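Local atomic coordinates of scavenger receptor with C-type lectin type I (Homo sapiens, PDB entry 2OX8), a protein that recognises carbohydrate through its C-type lectin domain, binding the leukocyte cell-surface glycan Lewis(x). Residues S4-P7 against H8-N11; G108-Y111 against A112-N116. All blocks are in the same frame, centred on the assembly; numbering follows the deposited sequence.

Contact 1 (S4-P7 against H8-N11); sequences SCPP and HWKN. With ZN (zinc ion), chain E.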
# COMPACT_ATOMS: atom_id res chain seq x y z
N SER A 4 -3.76 -22.33 -3.19
CA SER A 4 -5.12 -21.72 -3.30
C SER A 4 -5.40 -20.73 -2.16
O SER A 4 -4.94 -20.93 -1.03
CB SER A 4 -6.18 -22.82 -3.30
OG SER A 4 -7.48 -22.26 -3.33
N CYS A 5 -6.16 -19.69 -2.46
CA CYS A 5 -6.49 -18.66 -1.49
C CYS A 5 -7.86 -18.77 -0.83
O CYS A 5 -8.78 -19.35 -1.38
CB CYS A 5 -6.38 -17.28 -2.16
SG CYS A 5 -4.73 -16.91 -2.83
N PRO A 6 -8.00 -18.18 0.37
CA PRO A 6 -9.26 -18.20 1.13
C PRO A 6 -10.27 -17.39 0.32
O PRO A 6 -9.87 -16.58 -0.52
CB PRO A 6 -8.89 -17.47 2.43
CG PRO A 6 -7.37 -17.63 2.53
CD PRO A 6 -6.94 -17.46 1.11
N PRO A 7 -11.59 -17.60 0.56
CA PRO A 7 -12.60 -16.85 -0.21
C PRO A 7 -12.44 -15.35 0.00
O PRO A 7 -12.03 -14.92 1.07
CB PRO A 7 -13.93 -17.38 0.34
CG PRO A 7 -13.57 -17.81 1.75
CD PRO A 7 -12.22 -18.46 1.58
N HIS A 8 -12.75 -14.59 -1.05
CA HIS A 8 -12.64 -13.14 -1.09
C HIS A 8 -11.21 -12.63 -1.21
O HIS A 8 -10.96 -11.42 -1.19
CB HIS A 8 -13.36 -12.52 0.10
CG HIS A 8 -14.85 -12.73 0.07
ND1 HIS A 8 -15.70 -12.15 0.98
CD2 HIS A 8 -15.63 -13.48 -0.75
CE1 HIS A 8 -16.94 -12.54 0.73
NE2 HIS A 8 -16.92 -13.35 -0.32
N TRP A 9 -10.26 -13.54 -1.33
CA TRP A 9 -8.87 -13.16 -1.50
C TRP A 9 -8.55 -13.48 -2.94
O TRP A 9 -9.19 -14.34 -3.54
CB TRP A 9 -7.95 -13.97 -0.58
CG TRP A 9 -8.03 -13.55 0.85
CD1 TRP A 9 -9.11 -13.63 1.66
CD2 TRP A 9 -6.98 -12.96 1.62
NE1 TRP A 9 -8.81 -13.13 2.90
CE2 TRP A 9 -7.51 -12.71 2.91
CE3 TRP A 9 -5.65 -12.61 1.36
CZ2 TRP A 9 -6.75 -12.12 3.94
CZ3 TRP A 9 -4.88 -12.02 2.38
CH2 TRP A 9 -5.44 -11.78 3.66
N LYS A 10 -7.60 -12.78 -3.51
CA LYS A 10 -7.26 -13.05 -4.90
C LYS A 10 -5.84 -13.53 -5.01
O LYS A 10 -4.96 -13.15 -4.22
CB LYS A 10 -7.47 -11.80 -5.77
CG LYS A 10 -8.91 -11.42 -5.91
CD LYS A 10 -9.08 -10.03 -6.45
CE LYS A 10 -10.56 -9.66 -6.47
NZ LYS A 10 -11.37 -10.72 -7.19
N ASN A 11 -5.62 -14.37 -6.00
CA ASN A 11 -4.32 -14.94 -6.23
C ASN A 11 -3.62 -14.38 -7.46
O ASN A 11 -4.26 -14.08 -8.47
CB ASN A 11 -4.44 -16.48 -6.33
CG ASN A 11 -3.17 -17.13 -6.81
OD1 ASN A 11 -3.02 -17.39 -8.00
ND2 ASN A 11 -2.23 -17.36 -5.89
ZN ZN E . -18.49 -14.72 -1.08
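P6 and W9 close a type II beta turn, with P7 and H8 at its two corners and the backbone N of W9 donating to P6 O over 3.2 Å. This bond is bent, 144° at the hydrogen, and the donor lies 30° from the carbonyl plane. Proline suits the first corner because its ring already fixes phi near the value required there. H8 takes the second corner with positive phi, a conformation more often given to glycine, and its side chain projects outward. The far end of its imidazole reaches a zinc ion, NE2 standing 2.2 Å from the metal, which has two further ligand atoms outside this turn.

W9 and C5 carry the side-chain packing. A chi1 of -74° puts W9 CG beside the backbone N, anti to the carbonyl carbon, and the indole crosses P6 at a slant. P6 CG lies over one face, near the five-membered ring, and P6 CB comes to 3.9 Å from W9 CD1. A different approach is made by P7 O, which meets the indole at its edge and in its plane, 3.2 Å from W9 CD1.

The turn leads into strand 9-12 of an N-terminal hairpin with strand 15-19, the extension found in long-form C-type lectin domains, and the disulfide from C5 to C16 pins the incoming chain to it. C5 lies against the start of the strand: its CB packs 4.0 Å from W9 CB, while SG passes 3.5 Å from N11 CB. A small cysteine fits between these two side chains, which both point from the strand toward the incoming chain. Beyond P6, the large indole also meets the ring of Y18 and makes a cation-pi contact with K130.

Contact 2 (G108-Y111 against A112-N116); sequences GLIY and AGQWN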
# COMPACT_ATOMS: atom_id res chain seq x y z
N GLY A 108 -0.36 5.19 -0.16
CA GLY A 108 -1.54 4.50 -0.62
C GLY A 108 -1.57 4.56 -2.13
O GLY A 108 -1.01 5.47 -2.75
N LEU A 109 -2.21 3.56 -2.73
CA LEU A 109 -2.33 3.44 -4.17
C LEU A 109 -3.61 4.15 -4.54
O LEU A 109 -4.59 4.09 -3.80
CB LEU A 109 -2.43 1.96 -4.53
CG LEU A 109 -2.13 1.35 -5.90
CD1 LEU A 109 -2.63 -0.08 -5.90
CD2 LEU A 109 -2.81 2.13 -7.01
N ILE A 110 -3.62 4.84 -5.68
CA ILE A 110 -4.85 5.52 -6.11
C ILE A 110 -5.34 4.90 -7.41
O ILE A 110 -4.59 4.22 -8.11
CB ILE A 110 -4.63 7.03 -6.35
CG1 ILE A 110 -3.63 7.23 -7.50
CG2 ILE A 110 -4.18 7.69 -5.06
CD1 ILE A 110 -3.21 8.67 -7.71
N TYR A 111 -6.61 5.12 -7.74
CA TYR A 111 -7.13 4.59 -8.99
C TYR A 111 -6.22 5.23 -10.03
O TYR A 111 -5.95 6.43 -9.96
CB TYR A 111 -8.57 5.04 -9.23
CG TYR A 111 -9.30 4.17 -10.23
CD1 TYR A 111 -9.64 2.85 -9.92
CD2 TYR A 111 -9.63 4.65 -11.50
CE1 TYR A 111 -10.28 2.03 -10.83
CE2 TYR A 111 -10.28 3.83 -12.43
CZ TYR A 111 -10.60 2.52 -12.09
OH TYR A 111 -11.26 1.71 -12.99
N ALA A 112 -5.74 4.41 -10.97
CA ALA A 112 -4.82 4.85 -12.02
C ALA A 112 -3.51 4.12 -11.76
O ALA A 112 -2.66 3.99 -12.64
CB ALA A 112 -4.60 6.36 -12.00
N GLY A 113 -3.34 3.68 -10.51
CA GLY A 113 -2.16 2.92 -10.16
C GLY A 113 -1.02 3.54 -9.37
O GLY A 113 -0.37 2.83 -8.61
N GLN A 114 -0.77 4.84 -9.54
CA GLN A 114 0.35 5.46 -8.84
C GLN A 114 0.20 5.62 -7.34
O GLN A 114 -0.92 5.66 -6.81
CB GLN A 114 0.69 6.82 -9.45
CG GLN A 114 -0.51 7.62 -9.86
CD GLN A 114 -0.73 7.57 -11.35
OE1 GLN A 114 -1.52 8.34 -11.89
NE2 GLN A 114 -0.05 6.66 -12.03
N TRP A 115 1.35 5.70 -6.67
CA TRP A 115 1.40 5.86 -5.22
C TRP A 115 1.45 7.32 -4.82
O TRP A 115 2.15 8.13 -5.44
CB TRP A 115 2.62 5.15 -4.63
CG TRP A 115 2.82 3.77 -5.15
CD1 TRP A 115 1.87 2.96 -5.71
CD2 TRP A 115 4.04 3.05 -5.18
NE1 TRP A 115 2.44 1.77 -6.11
CE2 TRP A 115 3.77 1.80 -5.79
CE3 TRP A 115 5.35 3.34 -4.76
CZ2 TRP A 115 4.76 0.83 -5.98
CZ3 TRP A 115 6.33 2.38 -4.95
CH2 TRP A 115 6.03 1.14 -5.56
N ASN A 116 0.72 7.64 -3.77
CA ASN A 116 0.63 8.98 -3.25
C ASN A 116 0.89 8.81 -1.77
O ASN A 116 0.63 7.75 -1.21
CB ASN A 116 -0.79 9.51 -3.52
CG ASN A 116 -0.91 11.01 -3.30
OD1 ASN A 116 -0.04 11.79 -3.71
ND2 ASN A 116 -2.00 11.43 -2.67
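I110 pairs with two successive residues of the returning chain. Its N donates to Q114 O (3.0 Å) and its O accepts from G113 N (2.8 Å), the pattern of a G1 beta bulge beside the type II turn I110-G113. Glycine fits at 113, where a CB would jam against the preceding carbonyl oxygen. The branched side chain of I110 lies obliquely across the stem of Q114: CG1, set between the backbone N and the carbonyl carbon (chi1 63°), carries CD1 to 3.6 Å from Q114 CG, while CG2 leans toward N116 CB.

Further along, G108 and N116 form a hydrogen-bonded antiparallel pair, G108 N to N116 O at 2.9 Å and N116 N to G108 O at 3.0 Å. L109 and W115, the non-hydrogen-bonded pair, share one face, and L109 CG meets the indole at its edge, 4.3 Å from W115 CD1. W115 and N116 open the WND motif of C-type lectins, and N116 OD1 accepts a hydrogen bond from Q92.

W115 NE1 donates to Q49 of helix 46-55, its ring meets W77 and W88 edge-to-face, and with L109 it packs on strand 62-67, which borders strand 106-109 in the sheet.

Contact 1 comes first along the chain, at the N-terminal edge, and contact 2 follows about a hundred residues later. Their centres lie 23 Å apart and their nearest atoms about 12 Å, so they do not touch. One mixed sheet nevertheless connects them: strand 9-12 pairs with 15-19, that with 125-131, which runs parallel to 62-67, and 62-67 in turn borders the 106-109/115-118 hairpin. Both contacts are chain reversals, but contact 1 is a surface turn leading into a hairpin to which a disulfide ties the incoming chain, whereas contact 2 is partly buried and contains the first two residues of the WND segment, which in sugar-binding relatives commonly contributes to the calcium site.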